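PDB 3LJE: zebrafish RNase5 from Danio rerio, which probably cleaves RNA as a secreted ribonuclease of the pancreatic ribonuclease superfamily, in a zebrafish subfamily related to the angiogenins. Local coordinates for residues Lys27-Ala39 with Cys85-Arg99. Residues are numbered along the deposited sequence; the frame is centred on the assembly and turned at random.
Sequences KCDRAMSIKKITA and CKLKSGNRRPNCQYR. With ACT (acetate ion), chain B.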
loop_
_atom_site.group_PDB
_atom_site.type_symbol
_atom_site.label_atom_id
_atom_site.label_comp_id
_atom_site.label_asym_id
_atom_site.label_seq_id
_atom_site.Cartn_x
_atom_site.Cartn_y
_atom_site.Cartn_z
ATOM N N LYS A 27 13.868 -3.806 -4.789
ATOM C CA LYS A 27 13.066 -3.297 -5.899
ATOM C C LYS A 27 12.338 -1.978 -5.656
ATOM O O LYS A 27 11.529 -1.538 -6.516
ATOM C CB LYS A 27 11.982 -4.394 -6.257
ATOM C CG LYS A 27 12.573 -5.801 -6.702
ATOM C CD LYS A 27 11.279 -6.773 -6.931
ATOM C CE LYS A 27 11.656 -8.123 -6.805
ATOM N NZ LYS A 27 10.633 -9.032 -7.155
ATOM N N CYS A 28 12.512 -1.370 -4.452
ATOM C CA CYS A 28 11.802 -0.121 -4.214
ATOM C C CYS A 28 11.886 0.915 -5.353
ATOM O O CYS A 28 10.869 1.435 -5.748
ATOM C CB CYS A 28 12.280 0.606 -2.905
ATOM S SG CYS A 28 11.642 -0.262 -1.408
ATOM N N ASP A 29 13.090 1.257 -5.818
ATOM C CA ASP A 29 13.163 2.305 -6.820
ATOM C C ASP A 29 12.356 1.963 -8.090
ATOM O O ASP A 29 11.564 2.805 -8.544
ATOM C CB ASP A 29 14.593 2.579 -7.264
ATOM C CG ASP A 29 15.454 3.341 -6.146
ATOM O OD1 ASP A 29 14.878 3.690 -5.047
ATOM O OD2 ASP A 29 16.675 3.540 -6.397
ATOM N N ARG A 30 12.560 0.749 -8.619
ATOM C CA ARG A 30 11.845 0.426 -9.884
ATOM C C ARG A 30 10.332 0.278 -9.657
ATOM O O ARG A 30 9.543 0.662 -10.525
ATOM C CB ARG A 30 12.450 -0.845 -10.576
ATOM C CG ARG A 30 11.899 -2.267 -10.164
ATOM C CD ARG A 30 12.493 -3.452 -10.919
ATOM N NE ARG A 30 13.799 -3.768 -10.400
ATOM C CZ ARG A 30 14.409 -4.931 -10.229
ATOM N NH1 ARG A 30 13.893 -6.137 -10.516
ATOM N NH2 ARG A 30 15.612 -4.843 -9.746
ATOM N N ALA A 31 9.899 -0.258 -8.497
ATOM C CA ALA A 31 8.480 -0.393 -8.203
ATOM C C ALA A 31 7.860 1.008 -8.110
ATOM O O ALA A 31 6.806 1.250 -8.683
ATOM C CB ALA A 31 8.255 -1.175 -6.914
ATOM N N MET A 32 8.506 1.932 -7.378
ATOM C CA MET A 32 7.914 3.290 -7.224
ATOM C C MET A 32 7.823 3.985 -8.606
ATOM O O MET A 32 6.914 4.726 -8.925
ATOM C CB MET A 32 8.793 4.150 -6.260
ATOM C CG MET A 32 8.787 3.617 -4.775
ATOM S SD MET A 32 7.032 3.605 -4.030
ATOM C CE MET A 32 6.910 5.438 -3.704
ATOM N N SER A 33 8.828 3.716 -9.394
ATOM C CA SER A 33 8.885 4.321 -10.718
ATOM C C SER A 33 7.851 3.690 -11.708
ATOM O O SER A 33 7.023 4.393 -12.242
ATOM C CB SER A 33 10.322 4.142 -11.239
ATOM O OG SER A 33 10.327 4.525 -12.590
ATOM N N ILE A 34 7.897 2.380 -11.894
ATOM C CA ILE A 34 7.025 1.776 -12.931
ATOM C C ILE A 34 5.522 1.870 -12.510
ATOM O O ILE A 34 4.674 2.037 -13.365
ATOM C CB ILE A 34 7.423 0.281 -13.178
ATOM C CG1 ILE A 34 6.765 -0.194 -14.507
ATOM C CG2 ILE A 34 6.974 -0.680 -12.032
ATOM C CD1 ILE A 34 7.152 -1.759 -14.756
ATOM N N LYS A 35 5.231 1.900 -11.190
ATOM C CA LYS A 35 3.780 1.963 -10.758
ATOM C C LYS A 35 3.411 3.423 -10.677
ATOM O O LYS A 35 2.253 3.812 -10.332
ATOM C CB LYS A 35 3.598 1.249 -9.379
ATOM C CG LYS A 35 3.882 -0.351 -9.397
ATOM C CD LYS A 35 4.092 -0.825 -7.930
ATOM C CE LYS A 35 4.664 -2.296 -7.863
ATOM N NZ LYS A 35 3.576 -3.235 -8.210
ATOM N N LYS A 36 4.354 4.284 -11.026
ATOM C CA LYS A 36 4.063 5.695 -10.999
ATOM C C LYS A 36 3.495 6.220 -9.658
ATOM O O LYS A 36 2.504 7.017 -9.604
ATOM C CB LYS A 36 3.076 6.049 -12.133
ATOM C CG LYS A 36 3.635 5.672 -13.510
ATOM C CD LYS A 36 2.781 6.436 -14.631
ATOM C CE LYS A 36 3.555 6.655 -15.938
ATOM N NZ LYS A 36 4.203 5.413 -16.401
ATOM N N ILE A 37 4.157 5.856 -8.571
ATOM C CA ILE A 37 3.619 6.248 -7.277
ATOM C C ILE A 37 4.292 7.539 -6.866
ATOM O O ILE A 37 5.483 7.515 -6.529
ATOM C CB ILE A 37 3.925 5.189 -6.259
ATOM C CG1 ILE A 37 3.234 3.903 -6.780
ATOM C CG2 ILE A 37 3.387 5.584 -4.790
ATOM C CD1 ILE A 37 3.675 2.691 -5.966
ATOM N N THR A 38 3.543 8.640 -6.916
ATOM C CA THR A 38 4.112 9.968 -6.539
ATOM C C THR A 38 3.377 10.546 -5.351
ATOM O O THR A 38 2.447 9.950 -4.872
ATOM C CB THR A 38 3.964 10.957 -7.711
ATOM O OG1 THR A 38 2.598 11.086 -8.037
ATOM C CG2 THR A 38 4.662 10.468 -8.919
ATOM N N ALA A 39 3.826 11.719 -4.903
ATOM C CA ALA A 39 3.158 12.384 -3.810
ATOM C C ALA A 39 1.953 13.078 -4.452
ATOM O O ALA A 39 2.130 14.024 -5.215
ATOM C CB ALA A 39 4.047 13.391 -3.112
ATOM N N CYS A 85 9.052 1.226 1.511
ATOM C CA CYS A 85 10.066 1.956 0.728
ATOM C C CYS A 85 10.108 3.380 1.277
ATOM O O CYS A 85 9.079 3.982 1.293
ATOM C CB CYS A 85 9.649 2.017 -0.779
ATOM S SG CYS A 85 9.668 0.320 -1.459
ATOM N N LYS A 86 11.260 3.866 1.756
ATOM C CA LYS A 86 11.351 5.229 2.307
ATOM C C LYS A 86 12.334 6.031 1.489
ATOM O O LYS A 86 13.426 5.594 1.224
ATOM C CB LYS A 86 11.857 5.249 3.761
ATOM C CG LYS A 86 11.081 4.320 4.618
ATOM C CD LYS A 86 11.635 4.210 6.089
ATOM C CE LYS A 86 11.337 2.720 6.549
ATOM N NZ LYS A 86 10.243 2.733 7.610
ATOM N N LEU A 87 11.931 7.217 1.160
ATOM C CA LEU A 87 12.699 8.097 0.331
ATOM C C LEU A 87 13.970 8.502 1.049
ATOM O O LEU A 87 13.906 8.984 2.203
ATOM C CB LEU A 87 11.870 9.283 0.057
ATOM C CG LEU A 87 12.531 10.253 -0.904
ATOM C CD1 LEU A 87 12.599 9.613 -2.331
ATOM C CD2 LEU A 87 11.640 11.551 -0.957
ATOM N N LYS A 88 15.104 8.274 0.400
ATOM C CA LYS A 88 16.399 8.581 0.990
ATOM C C LYS A 88 16.750 9.907 0.347
ATOM O O LYS A 88 17.129 10.773 1.041
ATOM C CB LYS A 88 17.431 7.512 0.656
ATOM C CG LYS A 88 18.597 7.384 1.661
ATOM C CD LYS A 88 18.211 7.076 3.218
ATOM C CE LYS A 88 19.415 6.386 3.940
ATOM N NZ LYS A 88 19.084 5.694 5.221
ATOM N N SER A 89 16.605 10.085 -0.975
ATOM C CA SER A 89 16.900 11.405 -1.590
ATOM C C SER A 89 16.132 11.699 -2.894
ATOM O O SER A 89 15.515 10.803 -3.460
ATOM C CB SER A 89 18.408 11.547 -1.827
ATOM O OG SER A 89 18.903 10.577 -2.721
ATOM N N GLY A 90 16.200 12.944 -3.368
ATOM C CA GLY A 90 15.551 13.343 -4.615
ATOM C C GLY A 90 14.287 14.113 -4.235
ATOM O O GLY A 90 13.709 13.860 -3.157
ATOM N N ASN A 91 13.824 15.014 -5.092
ATOM C CA ASN A 91 12.654 15.762 -4.765
ATOM C C ASN A 91 11.509 15.439 -5.732
ATOM O O ASN A 91 10.323 15.385 -5.322
ATOM C CB ASN A 91 12.987 17.256 -4.769
ATOM C CG ASN A 91 14.034 17.613 -3.734
ATOM O OD1 ASN A 91 15.230 17.682 -4.041
ATOM N ND2 ASN A 91 13.604 17.800 -2.483
ATOM N N ARG A 92 11.852 15.233 -7.007
ATOM C CA ARG A 92 10.804 14.900 -7.962
ATOM C C ARG A 92 11.246 13.764 -8.855
ATOM O O ARG A 92 12.434 13.509 -8.941
ATOM C CB ARG A 92 10.468 16.098 -8.870
ATOM C CG ARG A 92 10.241 17.437 -8.118
ATOM C CD ARG A 92 9.626 18.430 -9.117
ATOM N NE ARG A 92 8.318 17.907 -9.507
ATOM C CZ ARG A 92 7.133 18.303 -9.005
ATOM N NH1 ARG A 92 7.067 19.281 -8.079
ATOM N NH2 ARG A 92 5.999 17.666 -9.377
ATOM N N ARG A 93 10.279 13.090 -9.514
ATOM C CA ARG A 93 10.629 12.016 -10.486
ATOM C C ARG A 93 11.502 12.733 -11.554
ATOM O O ARG A 93 11.198 13.879 -11.925
ATOM C CB ARG A 93 9.399 11.525 -11.265
ATOM C CG ARG A 93 8.422 10.603 -10.583
ATOM C CD ARG A 93 7.273 10.154 -11.602
ATOM N NE ARG A 93 7.687 9.323 -12.758
ATOM C CZ ARG A 93 7.614 7.967 -12.783
ATOM N NH1 ARG A 93 7.172 7.263 -11.722
ATOM N NH2 ARG A 93 7.864 7.295 -13.901
ATOM N N PRO A 94 12.505 12.052 -12.118
ATOM C CA PRO A 94 12.857 10.641 -11.828
ATOM C C PRO A 94 14.030 10.481 -10.853
ATOM O O PRO A 94 14.751 9.433 -10.834
ATOM C CB PRO A 94 13.290 10.159 -13.203
ATOM C CG PRO A 94 14.230 11.399 -13.648
ATOM C CD PRO A 94 13.315 12.596 -13.242
ATOM N N ASN A 95 14.255 11.487 -10.028
ATOM C CA ASN A 95 15.419 11.383 -9.208
ATOM C C ASN A 95 15.156 10.669 -7.890
ATOM O O ASN A 95 16.066 10.613 -7.083
ATOM C CB ASN A 95 15.963 12.775 -8.886
ATOM C CG ASN A 95 16.026 13.694 -10.114
ATOM O OD1 ASN A 95 16.489 13.274 -11.202
ATOM N ND2 ASN A 95 15.616 14.975 -9.939
ATOM N N CYS A 96 13.946 10.165 -7.656
ATOM C CA CYS A 96 13.705 9.528 -6.362
ATOM C C CYS A 96 14.592 8.283 -6.063
ATOM O O CYS A 96 14.737 7.409 -6.909
ATOM C CB CYS A 96 12.230 9.124 -6.281
ATOM S SG CYS A 96 11.073 10.343 -6.980
ATOM N N GLN A 97 15.198 8.204 -4.864
ATOM C CA GLN A 97 15.918 7.020 -4.446
ATOM C C GLN A 97 15.364 6.574 -3.094
ATOM O O GLN A 97 15.261 7.415 -2.165
ATOM C CB GLN A 97 17.393 7.294 -4.280
ATOM C CG GLN A 97 18.013 7.588 -5.640
ATOM C CD GLN A 97 19.521 7.779 -5.543
ATOM O OE1 GLN A 97 20.043 8.884 -5.807
ATOM N NE2 GLN A 97 20.221 6.719 -5.146
ATOM N N TYR A 98 15.102 5.274 -2.976
ATOM C CA TYR A 98 14.508 4.694 -1.741
ATOM C C TYR A 98 15.378 3.663 -1.037
ATOM O O TYR A 98 16.248 3.042 -1.663
ATOM C CB TYR A 98 13.171 4.001 -2.131
ATOM C CG TYR A 98 12.139 4.939 -2.610
ATOM C CD1 TYR A 98 11.233 5.532 -1.682
ATOM C CD2 TYR A 98 12.083 5.342 -3.947
ATOM C CE1 TYR A 98 10.337 6.470 -2.074
ATOM C CE2 TYR A 98 11.178 6.321 -4.336
ATOM C CZ TYR A 98 10.314 6.864 -3.388
ATOM O OH TYR A 98 9.375 7.776 -3.734
ATOM N N ARG A 99 15.093 3.410 0.250
ATOM C CA ARG A 99 15.761 2.336 0.954
ATOM C C ARG A 99 14.587 1.470 1.322
ATOM O O ARG A 99 13.541 1.991 1.707
ATOM C CB ARG A 99 16.431 2.898 2.209
ATOM C CG ARG A 99 16.934 1.884 3.250
ATOM C CD ARG A 99 18.140 0.961 2.790
ATOM N NE ARG A 99 19.437 1.630 2.453
ATOM C CZ ARG A 99 19.888 2.813 2.934
ATOM N NH1 ARG A 99 19.162 3.530 3.798
ATOM N NH2 ARG A 99 21.089 3.286 2.544
HETATM C C ACT B . -0.282 8.367 -7.750
HETATM O O ACT B . -1.290 8.101 -8.442
HETATM O OXT ACT B . 0.232 7.601 -6.906
HETATM C CH3 ACT B . 0.364 9.739 -7.951
HETATM O O HOH W 1 18.223 3.819 -4.350
HETATM O O HOH W 2 7.420 7.844 -9.366
HETATM O O HOH W 3 7.062 5.058 -15.962
HETATM O O HOH W 4 7.634 8.818 -5.869
#
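Met-32 lies across one face of the Tyr-98 ring, the two side chains crossing at about a right angle. Met-32 CG makes a CH-pi contact 3.8 Å from the centroid of the Tyr-98 ring. The chain is bent at both chi2 and chi3, which brings Met-32 CE back to the phenol end, 3.4 Å from Tyr-98 OH. SD stands farther above the same face, in a Met-aromatic contact. Leu-87 CD1 covers the opposite face, so the ring is held between two aliphatic groups. The hydroxyl is hydrogen-bonded to Lys-46 O and also accepts from a water shared with Ile-37 O.

Asp-29 reaches the ring at its edge, with carboxylate and ring planes 67° apart. Asp-29 OD1 takes the backbone N-H on its syn lone pair, 2.6 Å from Tyr-98 N. Beside it, Cys-28 SG and Cys-85 SG form a disulfide that ties the helix to strand 80-89.

At the other end of the helix, Arg-93 presents its guanidinium edge to Ser-33 O. Arg-93 NH1 gives Ser-33 O a bond of 2.9 Å, nearly straight at 168°; Arg-93 NH2 adds a weak one. Ser-33 O also accepts from Lys-36 N in the Schellman motif that ends the helix. Thr-38 CG2 packs across Arg-93 CD. A second disulfide, Cys-96 to Cys-45, ties the loop between the two strands to the chain beyond residue 39. A disulfide-braced helix against an antiparallel beta hairpin is characteristic of the pancreatic ribonuclease fold.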